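Local coordinates for protein putative esterase (Bacteroides intestinalis DSM 17393, PDB 5VOL) that hydrolyses ferulic acid esters as a member of carbohydrate esterase family 1, and probably acts on arabinoxylan, at residues C[100-104]-C[185-189]; C[108-113]-C[148-152]. The contacts are given in a common frame with arbitrary orientation. Residues are numbered along the deposited sequence.

Interaction 1: residues C[100-104]-C[185-189]; sequences YFDMP and ILTRS. With IPA (isopropyl alcohol), chain R.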
ATOM      1  N   TYR C 100       2.036   0.254  33.137  1.00 22.88           N
ATOM      2  CA  TYR C 100       3.302   0.945  32.867  1.00 21.26           C
ATOM      3  C   TYR C 100       3.576   2.107  33.816  1.00 22.17           C
ATOM      4  O   TYR C 100       4.694   2.608  33.867  1.00 22.63           O
ATOM      5  CB  TYR C 100       3.331   1.446  31.393  1.00 19.25           C
ATOM      6  CG  TYR C 100       3.380   0.279  30.437  1.00 19.85           C
ATOM      7  CD1 TYR C 100       4.553  -0.437  30.269  1.00 19.22           C
ATOM      8  CD2 TYR C 100       2.239  -0.156  29.767  1.00 17.87           C
ATOM      9  CE1 TYR C 100       4.605  -1.541  29.444  1.00 17.01           C
ATOM     10  CE2 TYR C 100       2.281  -1.259  28.931  1.00 16.87           C
ATOM     11  CZ  TYR C 100       3.478  -1.944  28.775  1.00 19.10           C
ATOM     12  OH  TYR C 100       3.569  -3.053  27.964  1.00 20.04           O
ATOM     13  N   PHE C 101       2.570   2.538  34.573  1.00 25.37           N
ATOM     14  CA  PHE C 101       2.762   3.696  35.444  1.00 22.29           C
ATOM     15  C   PHE C 101       2.977   3.237  36.892  1.00 26.19           C
ATOM     16  O   PHE C 101       2.707   2.086  37.229  1.00 23.52           O
ATOM     17  CB  PHE C 101       1.561   4.638  35.354  1.00 23.06           C
ATOM     18  CG  PHE C 101       1.086   4.887  33.932  1.00 25.16           C
ATOM     19  CD1 PHE C 101       1.981   5.251  32.944  1.00 25.48           C
ATOM     20  CD2 PHE C 101      -0.254   4.754  33.599  1.00 25.64           C
ATOM     21  CE1 PHE C 101       1.556   5.482  31.632  1.00 25.57           C
ATOM     22  CE2 PHE C 101      -0.697   4.985  32.292  1.00 28.30           C
ATOM     23  CZ  PHE C 101       0.214   5.355  31.306  1.00 23.52           C
ATOM     24  N   ASP C 102       3.463   4.138  37.738  1.00 26.72           N
ATOM     25  CA  ASP C 102       3.637   3.830  39.158  1.00 27.75           C
ATOM     26  C   ASP C 102       2.295   3.633  39.842  1.00 26.83           C
ATOM     27  O   ASP C 102       1.438   4.524  39.846  1.00 28.72           O
ATOM     28  CB  ASP C 102       4.441   4.931  39.842  1.00 26.68           C
ATOM     29  CG  ASP C 102       5.918   4.696  39.744  1.00 27.66           C
ATOM     30  OD1 ASP C 102       6.319   3.721  39.066  1.00 26.80           O
ATOM     31  OD2 ASP C 102       6.692   5.466  40.353  1.00 34.56           O
ATOM     32  N   MET C 103       2.120   2.438  40.393  1.00 24.49           N
ATOM     33  CA  MET C 103       0.916   2.080  41.126  1.00 26.03           C
ATOM     34  C   MET C 103       1.276   1.653  42.560  1.00 26.85           C
ATOM     35  O   MET C 103       2.419   1.292  42.837  1.00 26.18           O
ATOM     36  CB  MET C 103       0.170   0.961  40.396  1.00 21.44           C
ATOM     37  CG  MET C 103      -0.278   1.353  38.967  1.00 24.47           C
ATOM     38  SD  MET C 103      -0.878  -0.030  37.983  1.00 26.76           S
ATOM     39  CE  MET C 103       0.626  -0.986  37.826  1.00 24.94           C
ATOM     40  N   PRO C 104       0.299   1.697  43.476  1.00 33.22           N
ATOM     41  CA  PRO C 104       0.563   1.283  44.873  1.00 29.71           C
ATOM     42  C   PRO C 104       1.024  -0.171  44.963  1.00 22.76           C
ATOM     43  O   PRO C 104       0.265  -1.071  44.603  1.00 29.41           O
ATOM     44  CB  PRO C 104      -0.794   1.477  45.558  1.00 29.23           C
ATOM     45  CG  PRO C 104      -1.788   1.494  44.467  1.00 31.75           C
ATOM     46  CD  PRO C 104      -1.091   2.135  43.289  1.00 25.52           C
ATOM     47  N   ILE C 185      -6.678  -1.565  40.248  1.00 22.48           N
ATOM     48  CA  ILE C 185      -5.604  -0.620  40.469  1.00 23.57           C
ATOM     49  C   ILE C 185      -5.130  -0.063  39.108  1.00 28.15           C
ATOM     50  O   ILE C 185      -4.906   1.141  38.952  1.00 23.98           O
ATOM     51  CB  ILE C 185      -4.443  -1.278  41.235  1.00 23.65           C
ATOM     52  CG1 ILE C 185      -4.926  -1.704  42.645  1.00 30.80           C
ATOM     53  CG2 ILE C 185      -3.288  -0.331  41.351  1.00 23.81           C
ATOM     54  CD1 ILE C 185      -3.900  -2.466  43.481  1.00 26.40           C
ATOM     55  N   LEU C 186      -4.988  -0.951  38.131  1.00 26.06           N
ATOM     56  CA  LEU C 186      -4.612  -0.537  36.774  1.00 24.52           C
ATOM     57  C   LEU C 186      -5.641   0.437  36.224  1.00 26.28           C
ATOM     58  O   LEU C 186      -5.293   1.474  35.658  1.00 27.57           O
ATOM     59  CB  LEU C 186      -4.478  -1.747  35.851  1.00 20.99           C
ATOM     60  CG  LEU C 186      -4.369  -1.418  34.353  1.00 26.46           C
ATOM     61  CD1 LEU C 186      -3.159  -0.519  34.103  1.00 23.77           C
ATOM     62  CD2 LEU C 186      -4.311  -2.685  33.511  1.00 22.56           C
ATOM     63  N   THR C 187      -6.912   0.105  36.412  1.00 27.52           N
ATOM     64  CA  THR C 187      -8.001   0.918  35.887  1.00 28.53           C
ATOM     65  C   THR C 187      -7.911   2.341  36.421  1.00 28.78           C
ATOM     66  O   THR C 187      -7.942   3.301  35.644  1.00 29.82           O
ATOM     67  CB  THR C 187      -9.356   0.291  36.214  1.00 26.80           C
ATOM     68  OG1 THR C 187      -9.444  -0.963  35.539  1.00 29.41           O
ATOM     69  CG2 THR C 187     -10.499   1.174  35.738  1.00 28.99           C
ATOM     70  N   ARG C 188      -7.745   2.483  37.733  1.00 29.75           N
ATOM     71  CA  ARG C 188      -7.588   3.810  38.330  1.00 29.37           C
ATOM     72  C   ARG C 188      -6.371   4.541  37.780  1.00 28.19           C
ATOM     73  O   ARG C 188      -6.434   5.741  37.531  1.00 31.10           O
ATOM     74  CB  ARG C 188      -7.474   3.723  39.860  1.00 28.58           C
ATOM     75  CG  ARG C 188      -8.735   3.206  40.548  1.00 32.63           C
ATOM     76  CD  ARG C 188      -8.717   3.538  42.052  1.00 40.07           C
ATOM     77  NE  ARG C 188      -7.565   2.984  42.771  1.00 39.26           N
ATOM     78  CZ  ARG C 188      -7.536   1.774  43.329  1.00 39.51           C
ATOM     79  NH1 ARG C 188      -8.586   0.960  43.234  1.00 31.13           N
ATOM     80  NH2 ARG C 188      -6.449   1.369  43.974  1.00 43.34           N
ATOM     81  N   SER C 189      -5.267   3.818  37.615  1.00 25.56           N
ATOM     82  CA  SER C 189      -4.017   4.391  37.108  1.00 30.15           C
ATOM     83  C   SER C 189      -4.182   4.955  35.687  1.00 28.14           C
ATOM     84  O   SER C 189      -3.633   6.004  35.354  1.00 27.61           O
ATOM     85  CB  SER C 189      -2.904   3.337  37.122  1.00 28.30           C
ATOM     86  OG  SER C 189      -1.664   3.876  36.685  1.00 26.42           O
TER
HETATM   87  C1  IPA R 302      -9.583  -1.864  30.034  1.00 52.85           C
HETATM   88  C2  IPA R 302      -9.149  -1.964  31.502  1.00 51.12           C
HETATM   89  C3  IPA R 302      -7.952  -1.072  31.825  1.00 41.95           C
HETATM   90  O2  IPA R 302     -10.210  -1.557  32.337  1.00 55.22           O
HETATM   91  O   HOH W   1      -0.412   1.633  35.149  1.00 22.68           O
HETATM   92  O   HOH W   2      -0.847   5.520  38.510  1.00 35.90           O
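This contact belongs to the loops and extra helices that join the strands of the alpha/beta hydrolase fold. Residues 100-104 lie on the connection between strand 83-87 and helix 108-123. They include part of a small, weakly bonded antiparallel pair, 102-103/106-107. Residues 185-189 lie in helix 182-192, on the connection between strands 158-162 and 214-218. Apolar contacts centre on I185, but S189 is the most covered residue. I185 CG2 lies 3.8 Å from M103 CB and 3.8 Å from P104 CD. M103 SD lies 4.0 Å from L186 CA. S189 OG meets the edge of the F101 ring (3.5 Å from F101 CD2) and lies 3.7 Å from M103 CG. I185 and S189 are one turn apart, joined by the backbone hydrogen bond S189 N to I185 O (3.0 Å), and both face the loop. T187 OG1, hydrogen-bonded to I183 O within its helix, also accepts a weak hydrogen bond from isopropanol O2 (3.3 Å), probably from the crystallisation liquor. Two waters complete the link. Water 1 accepts from F101 N (3.2 Å) and hydrogen-bonds to S189 OG (3.0 Å). Water 2 donates to D102 O (2.8 Å) and hydrogen-bonds to S189 OG (2.6 Å).

Interaction 2: residues C[108-113]-C[148-152]; sequences YETFFY and YGQRH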
ATOM      1  N   TYR C 108       6.151   0.577  38.478  1.00 24.88           N
ATOM      2  CA  TYR C 108       6.746   0.085  37.238  1.00 23.96           C
ATOM      3  C   TYR C 108       7.494   1.189  36.508  1.00 20.54           C
ATOM      4  O   TYR C 108       8.558   0.956  35.937  1.00 24.83           O
ATOM      5  CB  TYR C 108       5.677  -0.536  36.323  1.00 26.17           C
ATOM      6  CG  TYR C 108       6.279  -1.359  35.205  1.00 22.66           C
ATOM      7  CD1 TYR C 108       6.566  -2.704  35.382  1.00 20.56           C
ATOM      8  CD2 TYR C 108       6.597  -0.775  33.980  1.00 21.38           C
ATOM      9  CE1 TYR C 108       7.124  -3.456  34.364  1.00 22.86           C
ATOM     10  CE2 TYR C 108       7.162  -1.518  32.959  1.00 21.00           C
ATOM     11  CZ  TYR C 108       7.421  -2.854  33.153  1.00 23.19           C
ATOM     12  OH  TYR C 108       7.981  -3.598  32.139  1.00 23.02           O
ATOM     13  N   GLU C 109       6.961   2.400  36.533  1.00 21.49           N
ATOM     14  CA  GLU C 109       7.611   3.490  35.819  1.00 22.16           C
ATOM     15  C   GLU C 109       8.973   3.794  36.448  1.00 28.53           C
ATOM     16  O   GLU C 109       9.969   4.056  35.751  1.00 24.48           O
ATOM     17  CB  GLU C 109       6.721   4.733  35.814  1.00 26.98           C
ATOM     18  CG  GLU C 109       7.212   5.866  34.900  1.00 24.94           C
ATOM     19  CD  GLU C 109       6.141   6.910  34.643  1.00 26.73           C
ATOM     20  OE1 GLU C 109       4.955   6.530  34.597  1.00 26.42           O
ATOM     21  OE2 GLU C 109       6.472   8.112  34.494  1.00 28.06           O
ATOM     22  N   THR C 110       9.029   3.743  37.778  1.00 24.67           N
ATOM     23  CA  THR C 110      10.284   3.996  38.464  1.00 23.29           C
ATOM     24  C   THR C 110      11.278   2.902  38.095  1.00 22.17           C
ATOM     25  O   THR C 110      12.461   3.171  37.896  1.00 23.37           O
ATOM     26  CB  THR C 110      10.094   4.055  40.014  1.00 25.78           C
ATOM     27  OG1 THR C 110       9.257   5.168  40.344  1.00 25.42           O
ATOM     28  CG2 THR C 110      11.430   4.209  40.706  1.00 23.82           C
ATOM     29  N   PHE C 111      10.786   1.668  37.984  1.00 21.90           N
ATOM     30  CA  PHE C 111      11.620   0.566  37.510  1.00 23.80           C
ATOM     31  C   PHE C 111      12.116   0.856  36.083  1.00 26.52           C
ATOM     32  O   PHE C 111      13.287   0.650  35.760  1.00 25.59           O
ATOM     33  CB  PHE C 111      10.848  -0.758  37.535  1.00 22.31           C
ATOM     34  CG  PHE C 111      11.296  -1.746  36.478  1.00 25.21           C
ATOM     35  CD1 PHE C 111      12.510  -2.401  36.591  1.00 25.75           C
ATOM     36  CD2 PHE C 111      10.502  -2.001  35.369  1.00 22.79           C
ATOM     37  CE1 PHE C 111      12.924  -3.298  35.625  1.00 26.88           C
ATOM     38  CE2 PHE C 111      10.893  -2.906  34.409  1.00 23.43           C
ATOM     39  CZ  PHE C 111      12.111  -3.550  34.521  1.00 28.69           C
ATOM     40  N   PHE C 112      11.206   1.318  35.232  1.00 26.40           N
ATOM     41  CA  PHE C 112      11.535   1.545  33.819  1.00 25.98           C
ATOM     42  C   PHE C 112      12.671   2.564  33.675  1.00 22.06           C
ATOM     43  O   PHE C 112      13.676   2.308  33.015  1.00 26.79           O
ATOM     44  CB  PHE C 112      10.300   2.019  33.049  1.00 25.22           C
ATOM     45  CG  PHE C 112      10.544   2.179  31.572  1.00 27.08           C
ATOM     46  CD1 PHE C 112      11.035   3.373  31.065  1.00 25.46           C
ATOM     47  CD2 PHE C 112      10.308   1.125  30.702  1.00 26.44           C
ATOM     48  CE1 PHE C 112      11.273   3.527  29.690  1.00 28.23           C
ATOM     49  CE2 PHE C 112      10.546   1.258  29.329  1.00 29.40           C
ATOM     50  CZ  PHE C 112      11.031   2.461  28.826  1.00 28.29           C
ATOM     51  N   TYR C 113      12.511   3.714  34.316  1.00 27.24           N
ATOM     52  CA  TYR C 113      13.454   4.826  34.159  1.00 27.82           C
ATOM     53  C   TYR C 113      14.713   4.789  35.015  1.00 33.19           C
ATOM     54  O   TYR C 113      15.725   5.380  34.619  1.00 28.10           O
ATOM     55  CB  TYR C 113      12.738   6.147  34.421  1.00 26.58           C
ATOM     56  CG  TYR C 113      11.828   6.456  33.281  1.00 27.27           C
ATOM     57  CD1 TYR C 113      12.341   6.931  32.073  1.00 29.49           C
ATOM     58  CD2 TYR C 113      10.471   6.213  33.374  1.00 26.52           C
ATOM     59  CE1 TYR C 113      11.507   7.183  30.994  1.00 25.41           C
ATOM     60  CE2 TYR C 113       9.634   6.458  32.305  1.00 28.86           C
ATOM     61  CZ  TYR C 113      10.158   6.943  31.120  1.00 26.81           C
ATOM     62  OH  TYR C 113       9.316   7.183  30.064  1.00 26.48           O
ATOM     63  N   TYR C 148       4.142   8.223  28.593  1.00 21.20           N
ATOM     64  CA  TYR C 148       5.580   8.361  28.808  1.00 18.65           C
ATOM     65  C   TYR C 148       6.127   9.520  27.977  1.00 26.97           C
ATOM     66  O   TYR C 148       6.960  10.318  28.441  1.00 23.42           O
ATOM     67  CB  TYR C 148       6.335   7.085  28.431  1.00 21.15           C
ATOM     68  CG  TYR C 148       6.408   5.986  29.477  1.00 24.24           C
ATOM     69  CD1 TYR C 148       5.612   6.000  30.615  1.00 22.25           C
ATOM     70  CD2 TYR C 148       7.293   4.923  29.309  1.00 23.16           C
ATOM     71  CE1 TYR C 148       5.702   4.957  31.576  1.00 23.34           C
ATOM     72  CE2 TYR C 148       7.389   3.896  30.241  1.00 24.61           C
ATOM     73  CZ  TYR C 148       6.602   3.915  31.372  1.00 23.61           C
ATOM     74  OH  TYR C 148       6.723   2.864  32.265  1.00 21.39           O
ATOM     75  N   GLY C 149       5.675   9.593  26.727  1.00 24.51           N
ATOM     76  CA  GLY C 149       6.131  10.647  25.837  1.00 23.59           C
ATOM     77  C   GLY C 149       5.629  11.994  26.316  1.00 23.46           C
ATOM     78  O   GLY C 149       6.307  13.008  26.179  1.00 26.73           O
ATOM     79  N   GLN C 150       4.437  11.997  26.901  1.00 23.84           N
ATOM     80  CA  GLN C 150       3.831  13.216  27.404  1.00 23.29           C
ATOM     81  C   GLN C 150       4.568  13.740  28.650  1.00 29.47           C
ATOM     82  O   GLN C 150       4.845  14.939  28.765  1.00 28.26           O
ATOM     83  CB  GLN C 150       2.355  12.967  27.718  1.00 27.65           C
ATOM     84  CG  GLN C 150       1.447  12.835  26.486  1.00 24.99           C
ATOM     85  CD  GLN C 150       0.001  12.550  26.865  1.00 26.70           C
ATOM     86  OE1 GLN C 150      -0.259  11.859  27.851  1.00 25.27           O
ATOM     87  NE2 GLN C 150      -0.946  13.090  26.091  1.00 23.93           N
ATOM     88  N   ARG C 151       4.897  12.845  29.578  1.00 24.25           N
ATOM     89  CA  ARG C 151       5.496  13.277  30.841  1.00 26.72           C
ATOM     90  C   ARG C 151       7.028  13.192  30.813  1.00 30.18           C
ATOM     91  O   ARG C 151       7.697  13.725  31.696  1.00 30.47           O
ATOM     92  CB  ARG C 151       4.917  12.461  32.019  1.00 25.89           C
ATOM     93  CG  ARG C 151       3.504  12.901  32.430  1.00 28.43           C
ATOM     94  CD  ARG C 151       2.924  12.152  33.652  1.00 24.44           C
ATOM     95  NE  ARG C 151       2.705  10.738  33.373  1.00 26.38           N
ATOM     96  CZ  ARG C 151       3.561   9.779  33.708  1.00 27.84           C
ATOM     97  NH1 ARG C 151       4.671  10.087  34.361  1.00 25.13           N
ATOM     98  NH2 ARG C 151       3.298   8.509  33.406  1.00 28.66           N
ATOM     99  N   HIS C 152       7.588  12.548  29.791  1.00 25.41           N
ATOM    100  CA  HIS C 152       9.040  12.462  29.659  1.00 25.52           C
ATOM    101  C   HIS C 152       9.522  12.903  28.279  1.00 26.86           C
ATOM    102  O   HIS C 152      10.348  12.228  27.657  1.00 27.09           O
ATOM    103  CB  HIS C 152       9.526  11.048  29.936  1.00 26.17           C
ATOM    104  CG  HIS C 152       9.214  10.573  31.320  1.00 28.99           C
ATOM    105  ND1 HIS C 152      10.028  10.844  32.400  1.00 26.73           N
ATOM    106  CD2 HIS C 152       8.171   9.858  31.805  1.00 28.51           C
ATOM    107  CE1 HIS C 152       9.503  10.309  33.489  1.00 30.31           C
ATOM    108  NE2 HIS C 152       8.378   9.705  33.160  1.00 29.62           N
TER
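E109 makes a two-pronged salt bridge with R151. R151 NH2 donates to E109 OE1 (2.8 Å) and R151 NH1 donates to E109 OE2 (2.7 Å). H152 NE2 also donates to E109 OE2 (2.8 Å), so one carboxylate holds two neighbouring residues at the end of helix 140-151. R151 NH2 has a second partner in N147, and F101 packs against both E109 and R151. H152 is the first residue to leave helical geometry. Its ring stacks face to face on Y113, with centroids 4.1 Å apart and planes at 23°. Y113 also turns its edge to the face of Y148 (centroids 5.1 Å apart). The edge of Y148 meets the face of F112 in turn (centroids 5.0 Å apart). These four rings form an aromatic cluster beside the charged group. Y113 OH is buried here without a polar partner, 3.1 Å from Y148 CD2. Y148 OH is hydrogen-bonded to the backbone O of Y100. Long side chains span the gap, since the nearest CA atoms, of E109 and Y148, are 8.8 Å apart. Such packing of neighbouring crossover helices beside a central sheet is characteristic of the alpha/beta hydrolase fold. Helix 140-151 here follows the probable nucleophile elbow.

How the interactions relate
From the N terminus the chain first reaches 100-104, after strand 83-87, and then 108-113 at the start of helix 108-123. It passes through strand 133-138 into helix 140-151, at whose C-terminal end 148-152 closes the loop of interaction 2. After strand 158-162 it reaches helix 182-192, and 185-189 closes the wider loop of interaction 1. Interaction 2 is therefore nested inside interaction 1. Their centres lie 12 Å apart, and they touch directly. D102 OD2 is 2.6 Å from T110 OG1, and Y100 O is 2.6 Å from Y148 OH; both are probable hydrogen bonds. Residues 100-104 thus join helices 108-123, 140-151 and 182-192.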